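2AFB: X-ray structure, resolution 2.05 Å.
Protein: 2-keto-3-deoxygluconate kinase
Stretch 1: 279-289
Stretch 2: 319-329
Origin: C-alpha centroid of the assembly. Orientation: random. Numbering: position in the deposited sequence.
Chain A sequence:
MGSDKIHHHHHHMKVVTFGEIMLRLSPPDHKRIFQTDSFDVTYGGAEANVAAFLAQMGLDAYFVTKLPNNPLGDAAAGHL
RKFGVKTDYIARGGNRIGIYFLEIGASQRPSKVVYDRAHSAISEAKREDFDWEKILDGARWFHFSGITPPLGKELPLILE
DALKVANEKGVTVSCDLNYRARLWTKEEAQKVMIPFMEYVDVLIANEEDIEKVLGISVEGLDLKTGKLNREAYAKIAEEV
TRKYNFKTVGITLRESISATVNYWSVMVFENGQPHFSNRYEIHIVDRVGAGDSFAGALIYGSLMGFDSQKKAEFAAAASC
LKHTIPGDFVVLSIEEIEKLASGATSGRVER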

# COMPACT_ATOMS: atom_id res chain seq x y z
N ARG A 279 -4.10 0.15 -37.02
CA ARG A 279 -2.94 -0.29 -36.29
C ARG A 279 -2.60 0.72 -35.20
O ARG A 279 -2.43 1.88 -35.46
CB ARG A 279 -1.77 -0.41 -37.26
CG ARG A 279 -0.51 -1.03 -36.65
CD ARG A 279 0.45 -1.45 -37.77
NE ARG A 279 1.86 -1.47 -37.40
CZ ARG A 279 2.69 -0.42 -37.44
NH1 ARG A 279 2.26 0.82 -37.74
NH2 ARG A 279 3.96 -0.60 -37.11
N TYR A 280 -2.47 0.25 -33.98
CA TYR A 280 -2.31 1.14 -32.83
C TYR A 280 -0.90 0.99 -32.27
O TYR A 280 -0.35 -0.11 -32.20
CB TYR A 280 -3.33 0.79 -31.75
CG TYR A 280 -4.77 0.92 -32.16
CD1 TYR A 280 -5.43 2.15 -32.03
CD2 TYR A 280 -5.49 -0.16 -32.66
CE1 TYR A 280 -6.78 2.30 -32.40
CE2 TYR A 280 -6.83 -0.03 -33.01
CZ TYR A 280 -7.46 1.21 -32.89
OH TYR A 280 -8.74 1.38 -33.25
N GLU A 281 -0.34 2.08 -31.81
CA GLU A 281 0.91 2.00 -31.07
C GLU A 281 0.54 2.12 -29.59
O GLU A 281 -0.08 3.08 -29.20
CB GLU A 281 1.84 3.12 -31.51
CG GLU A 281 3.18 3.09 -30.80
CD GLU A 281 4.03 4.28 -31.13
OE1 GLU A 281 4.39 4.39 -32.31
OE2 GLU A 281 4.31 5.09 -30.23
N ILE A 282 0.88 1.14 -28.78
CA ILE A 282 0.34 1.08 -27.43
C ILE A 282 1.48 1.15 -26.45
O ILE A 282 2.44 0.37 -26.57
CB ILE A 282 -0.40 -0.28 -27.23
CG1 ILE A 282 -1.45 -0.47 -28.34
CG2 ILE A 282 -0.99 -0.37 -25.82
CD1 ILE A 282 -2.17 -1.81 -28.25
N HIS A 283 1.41 2.09 -25.49
CA HIS A 283 2.20 1.99 -24.26
C HIS A 283 1.39 1.14 -23.31
O HIS A 283 0.30 1.54 -22.84
CB HIS A 283 2.47 3.35 -23.60
CG HIS A 283 3.56 4.15 -24.24
ND1 HIS A 283 3.47 4.63 -25.54
CD2 HIS A 283 4.74 4.59 -23.74
CE1 HIS A 283 4.56 5.33 -25.80
NE2 HIS A 283 5.34 5.34 -24.73
N ILE A 284 1.93 -0.02 -23.00
CA ILE A 284 1.25 -1.08 -22.33
C ILE A 284 1.21 -0.92 -20.79
O ILE A 284 2.22 -0.60 -20.19
CB ILE A 284 1.97 -2.42 -22.72
CG1 ILE A 284 1.85 -2.65 -24.24
CG2 ILE A 284 1.43 -3.56 -21.96
CD1 ILE A 284 2.75 -3.73 -24.77
N VAL A 285 0.04 -1.10 -20.18
CA VAL A 285 -0.11 -1.24 -18.72
C VAL A 285 -0.09 -2.76 -18.33
O VAL A 285 0.64 -3.20 -17.42
CB VAL A 285 -1.43 -0.67 -18.26
CG1 VAL A 285 -1.72 -1.03 -16.82
CG2 VAL A 285 -1.48 0.82 -18.50
N ASP A 286 -0.89 -3.55 -19.04
CA ASP A 286 -0.98 -5.00 -18.82
C ASP A 286 -1.49 -5.67 -20.08
O ASP A 286 -2.69 -5.67 -20.32
CB ASP A 286 -1.93 -5.30 -17.65
CG ASP A 286 -1.75 -6.73 -17.05
OD1 ASP A 286 -1.27 -7.68 -17.77
OD2 ASP A 286 -2.10 -6.86 -15.83
N ARG A 287 -0.59 -6.30 -20.84
CA ARG A 287 -1.00 -6.96 -22.09
C ARG A 287 -1.73 -8.29 -21.89
O ARG A 287 -2.33 -8.83 -22.83
CB ARG A 287 0.20 -7.20 -23.01
CG ARG A 287 0.84 -8.56 -22.88
CD ARG A 287 2.07 -8.70 -23.79
NE ARG A 287 1.93 -9.61 -24.95
CZ ARG A 287 2.97 -10.17 -25.59
NH1 ARG A 287 4.22 -9.94 -25.19
NH2 ARG A 287 2.80 -10.98 -26.64
N VAL A 288 -1.65 -8.85 -20.69
CA VAL A 288 -2.36 -10.11 -20.41
C VAL A 288 -3.86 -9.96 -20.73
O VAL A 288 -4.49 -8.97 -20.35
CB VAL A 288 -2.15 -10.62 -18.95
CG1 VAL A 288 -2.93 -11.94 -18.73
CG2 VAL A 288 -0.66 -10.87 -18.71
N GLY A 289 -4.41 -10.94 -21.44
CA GLY A 289 -5.85 -10.93 -21.81
C GLY A 289 -6.17 -10.24 -23.13
O GLY A 289 -7.33 -10.26 -23.58
N SER A 319 -9.35 -4.88 -27.95
CA SER A 319 -8.18 -5.58 -27.55
C SER A 319 -6.99 -4.63 -27.38
O SER A 319 -6.21 -4.82 -26.49
CB SER A 319 -7.87 -6.76 -28.52
OG SER A 319 -7.65 -6.32 -29.85
N CYS A 320 -6.92 -3.56 -28.17
CA CYS A 320 -6.03 -2.44 -27.86
C CYS A 320 -6.26 -1.88 -26.45
O CYS A 320 -5.34 -1.72 -25.65
CB CYS A 320 -6.19 -1.31 -28.88
SG CYS A 320 -5.30 0.24 -28.48
N LEU A 321 -7.51 -1.58 -26.14
CA LEU A 321 -7.88 -1.04 -24.83
C LEU A 321 -7.56 -1.98 -23.69
O LEU A 321 -7.10 -1.54 -22.63
CB LEU A 321 -9.35 -0.61 -24.80
CG LEU A 321 -9.71 0.65 -25.62
CD1 LEU A 321 -11.19 0.76 -25.84
CD2 LEU A 321 -9.22 1.93 -24.95
N LYS A 322 -7.73 -3.28 -23.87
CA LYS A 322 -7.36 -4.22 -22.81
C LYS A 322 -5.90 -3.97 -22.38
O LYS A 322 -5.60 -4.03 -21.20
CB LYS A 322 -7.56 -5.70 -23.26
CG LYS A 322 -7.11 -6.77 -22.24
CD LYS A 322 -7.65 -6.53 -20.83
CE LYS A 322 -6.78 -7.12 -19.71
NZ LYS A 322 -5.41 -6.53 -19.44
N HIS A 323 -5.02 -3.64 -23.32
CA HIS A 323 -3.59 -3.45 -23.00
C HIS A 323 -3.41 -2.37 -21.93
O HIS A 323 -2.33 -2.28 -21.32
CB HIS A 323 -2.79 -3.02 -24.21
CG HIS A 323 -2.50 -4.10 -25.22
ND1 HIS A 323 -3.42 -4.52 -26.16
CD2 HIS A 323 -1.35 -4.76 -25.49
CE1 HIS A 323 -2.84 -5.41 -26.96
NE2 HIS A 323 -1.60 -5.59 -26.56
N THR A 324 -4.45 -1.55 -21.70
CA THR A 324 -4.40 -0.37 -20.79
C THR A 324 -4.97 -0.63 -19.40
O THR A 324 -4.92 0.26 -18.52
CB THR A 324 -5.19 0.88 -21.38
OG1 THR A 324 -6.59 0.61 -21.39
CG2 THR A 324 -4.75 1.15 -22.82
N ILE A 325 -5.53 -1.81 -19.24
CA ILE A 325 -6.32 -2.19 -18.04
C ILE A 325 -5.59 -3.30 -17.25
O ILE A 325 -5.40 -4.39 -17.80
CB ILE A 325 -7.71 -2.65 -18.48
CG1 ILE A 325 -8.45 -1.50 -19.15
CG2 ILE A 325 -8.62 -3.12 -17.36
CD1 ILE A 325 -9.68 -1.99 -19.85
N PRO A 326 -5.19 -3.01 -15.97
CA PRO A 326 -4.58 -3.98 -15.06
C PRO A 326 -5.47 -5.21 -14.87
O PRO A 326 -6.68 -5.09 -14.84
CB PRO A 326 -4.45 -3.21 -13.74
CG PRO A 326 -4.41 -1.75 -14.13
CD PRO A 326 -5.31 -1.67 -15.34
N GLY A 327 -4.85 -6.39 -14.89
CA GLY A 327 -5.56 -7.64 -14.74
C GLY A 327 -5.78 -8.36 -16.05
O GLY A 327 -5.19 -8.01 -17.07
N ASP A 328 -6.60 -9.41 -15.99
CA ASP A 328 -6.81 -10.31 -17.12
C ASP A 328 -8.13 -9.98 -17.86
O ASP A 328 -8.30 -10.30 -19.04
CB ASP A 328 -6.83 -11.80 -16.66
CG ASP A 328 -5.49 -12.33 -16.16
OD1 ASP A 328 -4.60 -11.55 -15.85
OD2 ASP A 328 -5.31 -13.58 -16.07
N PHE A 329 -9.08 -9.38 -17.16
CA PHE A 329 -10.41 -9.14 -17.70
C PHE A 329 -10.48 -7.67 -18.18
O PHE A 329 -9.88 -6.79 -17.58
CB PHE A 329 -11.43 -9.31 -16.56
CG PHE A 329 -11.70 -10.73 -16.12
CD1 PHE A 329 -11.00 -11.84 -16.62
CD2 PHE A 329 -12.65 -10.96 -15.12
CE1 PHE A 329 -11.28 -13.13 -16.17
CE2 PHE A 329 -12.94 -12.26 -14.69
CZ PHE A 329 -12.27 -13.34 -15.23
O HOH W 1 -9.25 -9.96 -21.48

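The two stretches bury 714 Å² between them, both sides summed. Their backbones lie well apart at one end, where the strand 280-283 passes the helix that includes 319-322 (Y280 CA to C320 CA, 7.2 Å), and draw close where both chains run as loop or turn: R287 CA to H323 CA is 4.5 Å, V285 CA to T324 CA 4.8 Å, and G289 CA to D328 CA 4.8 Å. Side-chain contacts span the first part of the interface; in the second, backbone amides and carbonyls join side chains in the bonding.

Backbone-to-backbone bonding centres on one carbonyl. H323 lies within the type I turn from K322 to I325, and its O accepts from two successive amides: V285 N at 2.9 Å (N-H...acceptor angle 146°) and D286 N at 3.0 Å (172°). The near-linear second bond is the better aligned. A CA-H...O contact runs the other way, from H323 CA to D286 O at 3.6 Å, with an angle of 142° at the hydrogen.

Side chains supply the remaining cross-stretch hydrogen bonds. D286 OD2 accepts from G327 N at 2.9 Å and 157°, while D286 OD1 takes V288 N of its own stretch at 3.2 Å, so the carboxylate ties its local turn to the opposing loop. The ammonium of K322 gathers carbonyls from both stretches: NZ donates to V288 O at 2.8 Å and, weakly, to D286 O at 3.0 Å, as well as to I325 O at 2.7 Å and G327 O at 2.8 Å. Its positive charge helps to offset the crowding of oxygens such as V288 O and G327 O, two acceptors only 3.5 Å apart. One water adds a bridge, donating to G289 O at 2.9 Å and to D328 O at 2.6 Å.

Apolar and aromatic contacts complete the packing. C320 SG sits over one face of the Y280 ring, 4.2 Å from its centroid and 28° off the normal, and lies 3.7 Å from I282 CD1. That same methyl covers one face of the H323 ring, 3.8 Å from the centroid and 15° off the normal, a CH-pi geometry. The imidazole is held from within its own stretch by H323 ND1 donating to S319 O at 2.8 Å. Farther along, V285 CG1 meets P326 CG at 3.9 Å.

Close packing also constrains G289: an ideal CB would fall 2.3 Å from D328 O, a clash, and its backbone angles independently call for glycine.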